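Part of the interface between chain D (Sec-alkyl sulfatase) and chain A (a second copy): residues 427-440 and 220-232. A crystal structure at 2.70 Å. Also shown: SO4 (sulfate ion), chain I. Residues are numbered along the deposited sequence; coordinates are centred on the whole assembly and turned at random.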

ATOM      1  N   VAL D 427      -5.532  -5.816  -4.023  1.00 31.92           N
ATOM      2  CA  VAL D 427      -6.306  -4.657  -4.517  1.00 30.03           C
ATOM      3  C   VAL D 427      -7.012  -4.055  -3.317  1.00 31.80           C
ATOM      4  O   VAL D 427      -6.935  -2.844  -3.099  1.00 34.51           O
ATOM      5  CB  VAL D 427      -7.278  -4.987  -5.696  1.00 33.35           C
ATOM      6  CG1 VAL D 427      -8.019  -3.734  -6.171  1.00 32.72           C
ATOM      7  CG2 VAL D 427      -6.553  -5.657  -6.872  1.00 32.34           C
ATOM      8  N   TYR D 428      -7.609  -4.911  -2.479  1.00 25.59           N
ATOM      9  CA  TYR D 428      -8.234  -4.494  -1.202  1.00 24.53           C
ATOM     10  C   TYR D 428      -7.196  -3.736  -0.345  1.00 30.12           C
ATOM     11  O   TYR D 428      -7.487  -2.653   0.159  1.00 29.23           O
ATOM     12  CB  TYR D 428      -8.756  -5.724  -0.426  1.00 23.91           C
ATOM     13  CG  TYR D 428      -9.587  -5.380   0.778  1.00 26.64           C
ATOM     14  CD1 TYR D 428      -8.991  -5.073   2.002  1.00 29.45           C
ATOM     15  CD2 TYR D 428     -10.972  -5.352   0.703  1.00 28.86           C
ATOM     16  CE1 TYR D 428      -9.761  -4.742   3.123  1.00 30.73           C
ATOM     17  CE2 TYR D 428     -11.751  -5.021   1.811  1.00 30.57           C
ATOM     18  CZ  TYR D 428     -11.141  -4.736   3.025  1.00 35.81           C
ATOM     19  OH  TYR D 428     -11.906  -4.423   4.114  1.00 31.12           O
ATOM     20  N   GLN D 429      -5.964  -4.314  -0.217  1.00 26.68           N
ATOM     21  CA  GLN D 429      -4.885  -3.705   0.536  1.00 25.36           C
ATOM     22  C   GLN D 429      -4.568  -2.314  -0.012  1.00 32.18           C
ATOM     23  O   GLN D 429      -4.441  -1.362   0.777  1.00 31.09           O
ATOM     24  CB  GLN D 429      -3.636  -4.588   0.518  1.00 25.62           C
ATOM     25  CG  GLN D 429      -2.487  -3.959   1.315  1.00 31.62           C
ATOM     26  CD  GLN D 429      -1.168  -4.648   1.128  1.00 35.87           C
ATOM     27  OE1 GLN D 429      -0.991  -5.824   1.418  1.00 24.52           O
ATOM     28  NE2 GLN D 429      -0.194  -3.899   0.690  1.00 27.22           N
ATOM     29  N   ARG D 430      -4.439  -2.198  -1.360  1.00 29.58           N
ATOM     30  CA  ARG D 430      -4.063  -0.944  -1.992  1.00 29.55           C
ATOM     31  C   ARG D 430      -5.063   0.167  -1.678  1.00 35.01           C
ATOM     32  O   ARG D 430      -4.670   1.241  -1.232  1.00 35.44           O
ATOM     33  CB  ARG D 430      -3.869  -1.119  -3.512  1.00 26.14           C
ATOM     34  CG  ARG D 430      -3.089   0.024  -4.129  1.00 18.80           C
ATOM     35  CD  ARG D 430      -2.989  -0.082  -5.634  1.00 25.87           C
ATOM     36  NE  ARG D 430      -3.978   0.796  -6.292  1.00 28.64           N
ATOM     37  CZ  ARG D 430      -3.766   2.073  -6.604  1.00 38.84           C
ATOM     38  NH1 ARG D 430      -2.605   2.648  -6.322  1.00 35.93           N
ATOM     39  NH2 ARG D 430      -4.727   2.796  -7.158  1.00 32.25           N
ATOM     40  N   TYR D 431      -6.346  -0.099  -1.911  1.00 30.93           N
ATOM     41  CA  TYR D 431      -7.420   0.874  -1.711  1.00 29.47           C
ATOM     42  C   TYR D 431      -7.853   1.093  -0.252  1.00 29.47           C
ATOM     43  O   TYR D 431      -8.127   2.229   0.098  1.00 29.45           O
ATOM     44  CB  TYR D 431      -8.630   0.469  -2.560  1.00 29.41           C
ATOM     45  CG  TYR D 431      -8.413   0.709  -4.034  1.00 29.92           C
ATOM     46  CD1 TYR D 431      -8.582   1.982  -4.588  1.00 30.55           C
ATOM     47  CD2 TYR D 431      -8.033  -0.327  -4.881  1.00 30.38           C
ATOM     48  CE1 TYR D 431      -8.391   2.207  -5.948  1.00 29.24           C
ATOM     49  CE2 TYR D 431      -7.848  -0.113  -6.249  1.00 31.12           C
ATOM     50  CZ  TYR D 431      -8.024   1.156  -6.779  1.00 35.28           C
ATOM     51  OH  TYR D 431      -7.843   1.376  -8.130  1.00 31.12           O
ATOM     52  N   LEU D 432      -7.957   0.027   0.563  1.00 22.80           N
ATOM     53  CA  LEU D 432      -8.441   0.121   1.935  1.00 23.33           C
ATOM     54  C   LEU D 432      -7.436  -0.227   3.035  1.00 32.72           C
ATOM     55  O   LEU D 432      -7.461   0.419   4.085  1.00 33.09           O
ATOM     56  CB  LEU D 432      -9.771  -0.634   2.159  1.00 22.44           C
ATOM     57  CG  LEU D 432     -10.902  -0.432   1.097  1.00 24.08           C
ATOM     58  CD1 LEU D 432     -11.982  -1.425   1.268  1.00 21.03           C
ATOM     59  CD2 LEU D 432     -11.483   1.007   1.070  1.00 23.80           C
ATOM     60  N   GLY D 433      -6.594  -1.237   2.813  1.00 31.00           N
ATOM     61  CA  GLY D 433      -5.589  -1.655   3.792  1.00 30.86           C
ATOM     62  C   GLY D 433      -5.818  -3.038   4.374  1.00 34.45           C
ATOM     63  O   GLY D 433      -6.730  -3.745   3.941  1.00 35.71           O
ATOM     64  N   PHE D 434      -4.979  -3.445   5.347  1.00 28.92           N
ATOM     65  CA  PHE D 434      -5.046  -4.768   6.011  1.00 27.63           C
ATOM     66  C   PHE D 434      -6.290  -4.879   6.926  1.00 31.86           C
ATOM     67  O   PHE D 434      -6.712  -5.998   7.267  1.00 31.50           O
ATOM     68  CB  PHE D 434      -3.747  -5.060   6.842  1.00 27.35           C
ATOM     69  CG  PHE D 434      -3.681  -4.315   8.157  1.00 27.27           C
ATOM     70  CD1 PHE D 434      -3.170  -3.017   8.219  1.00 27.34           C
ATOM     71  CD2 PHE D 434      -4.245  -4.856   9.312  1.00 31.55           C
ATOM     72  CE1 PHE D 434      -3.181  -2.286   9.416  1.00 30.06           C
ATOM     73  CE2 PHE D 434      -4.264  -4.124  10.517  1.00 32.00           C
ATOM     74  CZ  PHE D 434      -3.734  -2.839  10.558  1.00 29.67           C
ATOM     75  N   TYR D 435      -6.790  -3.721   7.399  1.00 28.00           N
ATOM     76  CA  TYR D 435      -7.912  -3.679   8.326  1.00 28.55           C
ATOM     77  C   TYR D 435      -9.227  -3.732   7.588  1.00 30.21           C
ATOM     78  O   TYR D 435      -9.476  -2.899   6.714  1.00 27.66           O
ATOM     79  CB  TYR D 435      -7.787  -2.503   9.303  1.00 30.91           C
ATOM     80  CG  TYR D 435      -8.986  -2.304  10.190  1.00 33.59           C
ATOM     81  CD1 TYR D 435      -9.394  -3.299  11.077  1.00 36.34           C
ATOM     82  CD2 TYR D 435      -9.718  -1.119  10.148  1.00 33.88           C
ATOM     83  CE1 TYR D 435     -10.515  -3.122  11.887  1.00 38.29           C
ATOM     84  CE2 TYR D 435     -10.835  -0.932  10.956  1.00 34.14           C
ATOM     85  CZ  TYR D 435     -11.220  -1.927  11.832  1.00 40.84           C
ATOM     86  OH  TYR D 435     -12.312  -1.714  12.633  1.00 45.15           O
ATOM     87  N   ASP D 436     -10.052  -4.746   7.916  1.00 26.82           N
ATOM     88  CA  ASP D 436     -11.307  -4.992   7.225  1.00 27.49           C
ATOM     89  C   ASP D 436     -12.524  -4.145   7.611  1.00 33.13           C
ATOM     90  O   ASP D 436     -13.602  -4.317   7.039  1.00 32.87           O
ATOM     91  CB  ASP D 436     -11.626  -6.490   7.228  1.00 30.14           C
ATOM     92  CG  ASP D 436     -12.102  -7.029   8.553  1.00 39.18           C
ATOM     93  OD1 ASP D 436     -11.969  -6.301   9.579  1.00 39.02           O
ATOM     94  OD2 ASP D 436     -12.609  -8.171   8.572  1.00 44.87           O
ATOM     95  N   GLY D 437     -12.355  -3.241   8.560  1.00 31.68           N
ATOM     96  CA  GLY D 437     -13.444  -2.375   8.998  1.00 30.70           C
ATOM     97  C   GLY D 437     -14.220  -2.925  10.176  1.00 33.53           C
ATOM     98  O   GLY D 437     -14.973  -2.176  10.812  1.00 33.00           O
ATOM     99  N   ASN D 438     -14.012  -4.221  10.501  1.00 28.51           N
ATOM    100  CA  ASN D 438     -14.659  -4.874  11.631  1.00 28.52           C
ATOM    101  C   ASN D 438     -13.820  -4.623  12.901  1.00 33.04           C
ATOM    102  O   ASN D 438     -12.692  -5.147  12.968  1.00 32.81           O
ATOM    103  CB  ASN D 438     -14.829  -6.377  11.348  1.00 27.38           C
ATOM    104  CG  ASN D 438     -15.539  -7.160  12.418  1.00 42.72           C
ATOM    105  OD1 ASN D 438     -15.770  -6.712  13.553  1.00 45.56           O
ATOM    106  ND2 ASN D 438     -15.909  -8.357  12.065  1.00 26.98           N
ATOM    107  N   PRO D 439     -14.324  -3.832  13.911  1.00 29.04           N
ATOM    108  CA  PRO D 439     -13.498  -3.545  15.108  1.00 28.84           C
ATOM    109  C   PRO D 439     -13.029  -4.755  15.916  1.00 34.60           C
ATOM    110  O   PRO D 439     -12.083  -4.614  16.672  1.00 36.09           O
ATOM    111  CB  PRO D 439     -14.316  -2.527  15.908  1.00 29.39           C
ATOM    112  CG  PRO D 439     -15.358  -2.055  14.999  1.00 33.14           C
ATOM    113  CD  PRO D 439     -15.613  -3.120  13.988  1.00 29.72           C
ATOM    114  N   ALA D 440     -13.601  -5.948  15.696  1.00 30.40           N
ATOM    115  CA  ALA D 440     -13.092  -7.145  16.357  1.00 31.62           C
ATOM    116  C   ALA D 440     -11.650  -7.528  15.834  1.00 40.88           C
ATOM    117  O   ALA D 440     -10.890  -8.259  16.500  1.00 42.01           O
ATOM    118  CB  ALA D 440     -14.045  -8.298  16.156  1.00 32.03           C
TER
HETATM  119  S   SO4 I 801      -8.124  10.525   7.734  1.00 34.18           S
HETATM  120  O1  SO4 I 801      -8.248  11.842   8.417  1.00 40.80           O
HETATM  121  O2  SO4 I 801      -6.985   9.793   8.282  1.00 35.60           O
HETATM  122  O3  SO4 I 801      -9.341   9.773   7.902  1.00 39.66           O
HETATM  123  O4  SO4 I 801      -7.942  10.769   6.321  1.00 38.65           O
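Chain A 220-232: LAGTAMARRGQYQ

A helix that packs against an irregular segment often commits one long polar side chain to the partner's backbone and leaves the small residues along the same face to make apolar contact. The contact between two copies of this sulfatase is a compact example, burying 453 Å² in total, both sides summed. Chain D leaves a helix after Tyr D431, runs through a loop and enters a 3-10 segment at Pro D439. Chain A contributes a helix that begins at Gly A222 and continues beyond Gln A232, and the two stretches run in the same general sense: CA of Ala A221 lies 7.0 Å from CA of Tyr D431, CA of Met A225 lies 7.9 Å from CA of Leu D432, and CA of Arg A228 lies 6.1 Å from CA of Gly D437.

The walk along chain A begins at Ala A221, which has left helical geometry and occupies the N-cap position of the helix that follows. The methyl of Ala A221 points toward chain D, with CB 4.2 Å from CD1 of Tyr D431. The carbonyl O of Ala A221 receives the amide N of Met A225 at 3.0 Å, opening the ladder of helical hydrogen bonds. Gly A222 and Thr A223 turn out of reach. Ala A224 then returns to the interface, where its CB meets CD1 of Leu D432 at 4.2 Å. Met A225 starts sideways and its end leads away.

One turn after Ala A224 comes the centre of the contact, Arg A228, whose 123 Å² of covered surface is the largest share of any residue here. With chi1 in m, chi2 in t and chi3 in p, the side chain carries its guanidinium into the bend of the chain D loop. NH1 and NH2 of Arg A228 both donate to the carbonyl O of Tyr D435, at 3.0 and 2.9 Å, a forked grip on a single acceptor that lies near the guanidinium plane. The two faces of that plane are also covered, by CA of Gly D437 on one and CB of Leu D432 on the opposite. Gly D437 has positive phi, and at these angles a CB would be jammed against the preceding carbonyl, which by itself calls for glycine; an ideal CB of Gly D437 would also stand 3.5 Å from NH1 of Arg A228. A water extends the network: it accepts from NH1 of Arg A228 at 2.9 Å, lies 2.4 Å from OH of Tyr D428, and donates a weak hydrogen bond to O of Asp D436 at 3.3 Å.

Beyond Gly A229 and Gln A230, which make no contact, Tyr A231 closes the interface. The ring of Tyr A231 receives O of Gly D437 over one face, 4.1 Å from CD2, while CE2 of Tyr A231 lies 3.8 Å from CD of Pro D439. Gln A232 faces elsewhere, its NE2 donating to O3 of the sulfate ion at 2.9 Å.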

ATOM      1  N   LEU A 220     -14.306   6.136  -6.831  1.00 30.50           N
ATOM      2  CA  LEU A 220     -14.018   4.764  -7.295  1.00 30.22           C
ATOM      3  C   LEU A 220     -14.152   3.723  -6.201  1.00 32.58           C
ATOM      4  O   LEU A 220     -14.818   2.707  -6.413  1.00 31.35           O
ATOM      5  CB  LEU A 220     -12.675   4.671  -8.026  1.00 30.94           C
ATOM      6  CG  LEU A 220     -12.441   5.616  -9.234  1.00 36.47           C
ATOM      7  CD1 LEU A 220     -11.141   5.278  -9.944  1.00 36.88           C
ATOM      8  CD2 LEU A 220     -13.583   5.566 -10.223  1.00 37.64           C
ATOM      9  N   ALA A 221     -13.583   3.999  -5.009  1.00 29.57           N
ATOM     10  CA  ALA A 221     -13.717   3.144  -3.817  1.00 29.74           C
ATOM     11  C   ALA A 221     -14.741   3.819  -2.865  1.00 36.54           C
ATOM     12  O   ALA A 221     -14.768   3.553  -1.661  1.00 36.97           O
ATOM     13  CB  ALA A 221     -12.359   2.991  -3.141  1.00 30.17           C
ATOM     14  N   GLY A 222     -15.584   4.679  -3.456  1.00 34.09           N
ATOM     15  CA  GLY A 222     -16.571   5.547  -2.816  1.00 32.46           C
ATOM     16  C   GLY A 222     -17.526   4.953  -1.818  1.00 35.32           C
ATOM     17  O   GLY A 222     -17.638   5.455  -0.687  1.00 35.15           O
ATOM     18  N   THR A 223     -18.246   3.908  -2.240  1.00 31.78           N
ATOM     19  CA  THR A 223     -19.261   3.262  -1.405  1.00 31.97           C
ATOM     20  C   THR A 223     -18.653   2.610  -0.162  1.00 34.11           C
ATOM     21  O   THR A 223     -19.115   2.881   0.961  1.00 31.45           O
ATOM     22  CB  THR A 223     -20.339   2.528  -2.255  1.00 42.52           C
ATOM     23  OG1 THR A 223     -20.722   1.250  -1.763  1.00 45.22           O
ATOM     24  CG2 THR A 223     -20.075   2.555  -3.781  1.00 40.66           C
ATOM     25  N   ALA A 224     -17.556   1.836  -0.376  1.00 30.64           N
ATOM     26  CA  ALA A 224     -16.788   1.176   0.687  1.00 29.82           C
ATOM     27  C   ALA A 224     -16.289   2.184   1.709  1.00 35.65           C
ATOM     28  O   ALA A 224     -16.534   2.022   2.912  1.00 35.79           O
ATOM     29  CB  ALA A 224     -15.609   0.426   0.097  1.00 29.97           C
ATOM     30  N   MET A 225     -15.651   3.258   1.226  1.00 33.29           N
ATOM     31  CA  MET A 225     -15.086   4.328   2.060  1.00 32.80           C
ATOM     32  C   MET A 225     -16.139   5.044   2.893  1.00 35.74           C
ATOM     33  O   MET A 225     -15.945   5.174   4.104  1.00 36.94           O
ATOM     34  CB  MET A 225     -14.246   5.319   1.215  1.00 34.46           C
ATOM     35  CG  MET A 225     -13.372   6.235   2.023  1.00 37.03           C
ATOM     36  SD  MET A 225     -14.119   7.814   2.515  1.00 40.59           S
ATOM     37  CE  MET A 225     -13.852   8.808   1.145  1.00 37.26           C
ATOM     38  N   ALA A 226     -17.226   5.523   2.255  1.00 30.86           N
ATOM     39  CA  ALA A 226     -18.309   6.244   2.946  1.00 30.66           C
ATOM     40  C   ALA A 226     -18.943   5.394   4.067  1.00 33.19           C
ATOM     41  O   ALA A 226     -19.153   5.892   5.177  1.00 34.07           O
ATOM     42  CB  ALA A 226     -19.366   6.702   1.954  1.00 31.72           C
ATOM     43  N   ARG A 227     -19.182   4.119   3.800  1.00 29.39           N
ATOM     44  CA  ARG A 227     -19.739   3.225   4.799  1.00 30.79           C
ATOM     45  C   ARG A 227     -18.709   2.947   5.920  1.00 37.51           C
ATOM     46  O   ARG A 227     -19.014   3.179   7.097  1.00 37.36           O
ATOM     47  CB  ARG A 227     -20.285   1.945   4.154  1.00 29.00           C
ATOM     48  CG  ARG A 227     -20.714   0.863   5.141  1.00 33.42           C
ATOM     49  CD  ARG A 227     -21.940   1.169   5.978  1.00 35.10           C
ATOM     50  NE  ARG A 227     -22.293  -0.018   6.758  1.00 39.22           N
ATOM     51  CZ  ARG A 227     -22.392  -0.067   8.085  1.00 44.44           C
ATOM     52  NH1 ARG A 227     -22.235   1.036   8.813  1.00 14.71           N
ATOM     53  NH2 ARG A 227     -22.677  -1.215   8.694  1.00 27.82           N
ATOM     54  N   ARG A 228     -17.475   2.534   5.563  1.00 33.01           N
ATOM     55  CA  ARG A 228     -16.456   2.306   6.591  1.00 32.16           C
ATOM     56  C   ARG A 228     -16.255   3.547   7.465  1.00 38.57           C
ATOM     57  O   ARG A 228     -16.010   3.422   8.674  1.00 37.50           O
ATOM     58  CB  ARG A 228     -15.132   1.890   5.975  1.00 25.90           C
ATOM     59  CG  ARG A 228     -15.078   0.449   5.464  1.00 25.86           C
ATOM     60  CD  ARG A 228     -13.794   0.211   4.667  1.00 28.10           C
ATOM     61  NE  ARG A 228     -12.634   0.395   5.541  1.00 43.57           N
ATOM     62  CZ  ARG A 228     -11.815  -0.580   5.907  1.00 51.87           C
ATOM     63  NH1 ARG A 228     -11.957  -1.798   5.409  1.00 36.02           N
ATOM     64  NH2 ARG A 228     -10.824  -0.336   6.751  1.00 36.70           N
ATOM     65  N   GLY A 229     -16.408   4.722   6.837  1.00 36.29           N
ATOM     66  CA  GLY A 229     -16.285   6.034   7.469  1.00 36.32           C
ATOM     67  C   GLY A 229     -17.268   6.297   8.596  1.00 41.58           C
ATOM     68  O   GLY A 229     -16.980   7.104   9.484  1.00 43.21           O
ATOM     69  N   GLN A 230     -18.440   5.621   8.571  1.00 36.22           N
ATOM     70  CA  GLN A 230     -19.475   5.754   9.595  1.00 34.74           C
ATOM     71  C   GLN A 230     -18.976   5.230  10.929  1.00 34.60           C
ATOM     72  O   GLN A 230     -19.326   5.781  11.974  1.00 33.17           O
ATOM     73  CB  GLN A 230     -20.757   5.034   9.175  1.00 36.38           C
ATOM     74  CG  GLN A 230     -21.468   5.719   8.007  1.00 53.00           C
ATOM     75  CD  GLN A 230     -22.640   4.948   7.479  1.00 57.74           C
ATOM     76  OE1 GLN A 230     -23.127   3.994   8.095  1.00 54.11           O
ATOM     77  NE2 GLN A 230     -23.120   5.359   6.320  1.00 54.39           N
ATOM     78  N   TYR A 231     -18.124   4.188  10.878  1.00 29.59           N
ATOM     79  CA  TYR A 231     -17.473   3.593  12.038  1.00 28.23           C
ATOM     80  C   TYR A 231     -16.394   4.547  12.541  1.00 35.76           C
ATOM     81  O   TYR A 231     -16.275   4.778  13.745  1.00 34.21           O
ATOM     82  CB  TYR A 231     -16.858   2.257  11.660  1.00 27.84           C
ATOM     83  CG  TYR A 231     -17.811   1.109  11.872  1.00 29.06           C
ATOM     84  CD1 TYR A 231     -18.917   0.935  11.047  1.00 30.87           C
ATOM     85  CD2 TYR A 231     -17.607   0.185  12.895  1.00 29.45           C
ATOM     86  CE1 TYR A 231     -19.812  -0.111  11.250  1.00 31.52           C
ATOM     87  CE2 TYR A 231     -18.510  -0.854  13.117  1.00 31.21           C
ATOM     88  CZ  TYR A 231     -19.612  -0.999  12.287  1.00 37.51           C
ATOM     89  OH  TYR A 231     -20.502  -2.024  12.485  1.00 38.06           O
ATOM     90  N   GLN A 232     -15.632   5.131  11.608  1.00 35.15           N
ATOM     91  CA  GLN A 232     -14.575   6.060  11.941  1.00 34.92           C
ATOM     92  C   GLN A 232     -15.114   7.301  12.696  1.00 39.90           C
ATOM     93  O   GLN A 232     -14.523   7.700  13.715  1.00 40.78           O
ATOM     94  CB  GLN A 232     -13.777   6.446  10.679  1.00 35.01           C
ATOM     95  CG  GLN A 232     -12.618   7.368  11.003  1.00 39.65           C
ATOM     96  CD  GLN A 232     -11.790   7.783   9.840  1.00 42.56           C
ATOM     97  OE1 GLN A 232     -11.746   7.133   8.801  1.00 37.45           O
ATOM     98  NE2 GLN A 232     -11.061   8.853  10.022  1.00 40.09           N
TER
HETATM   99  O   HOH W   1     -14.001  -3.169   3.932  1.00 30.92           O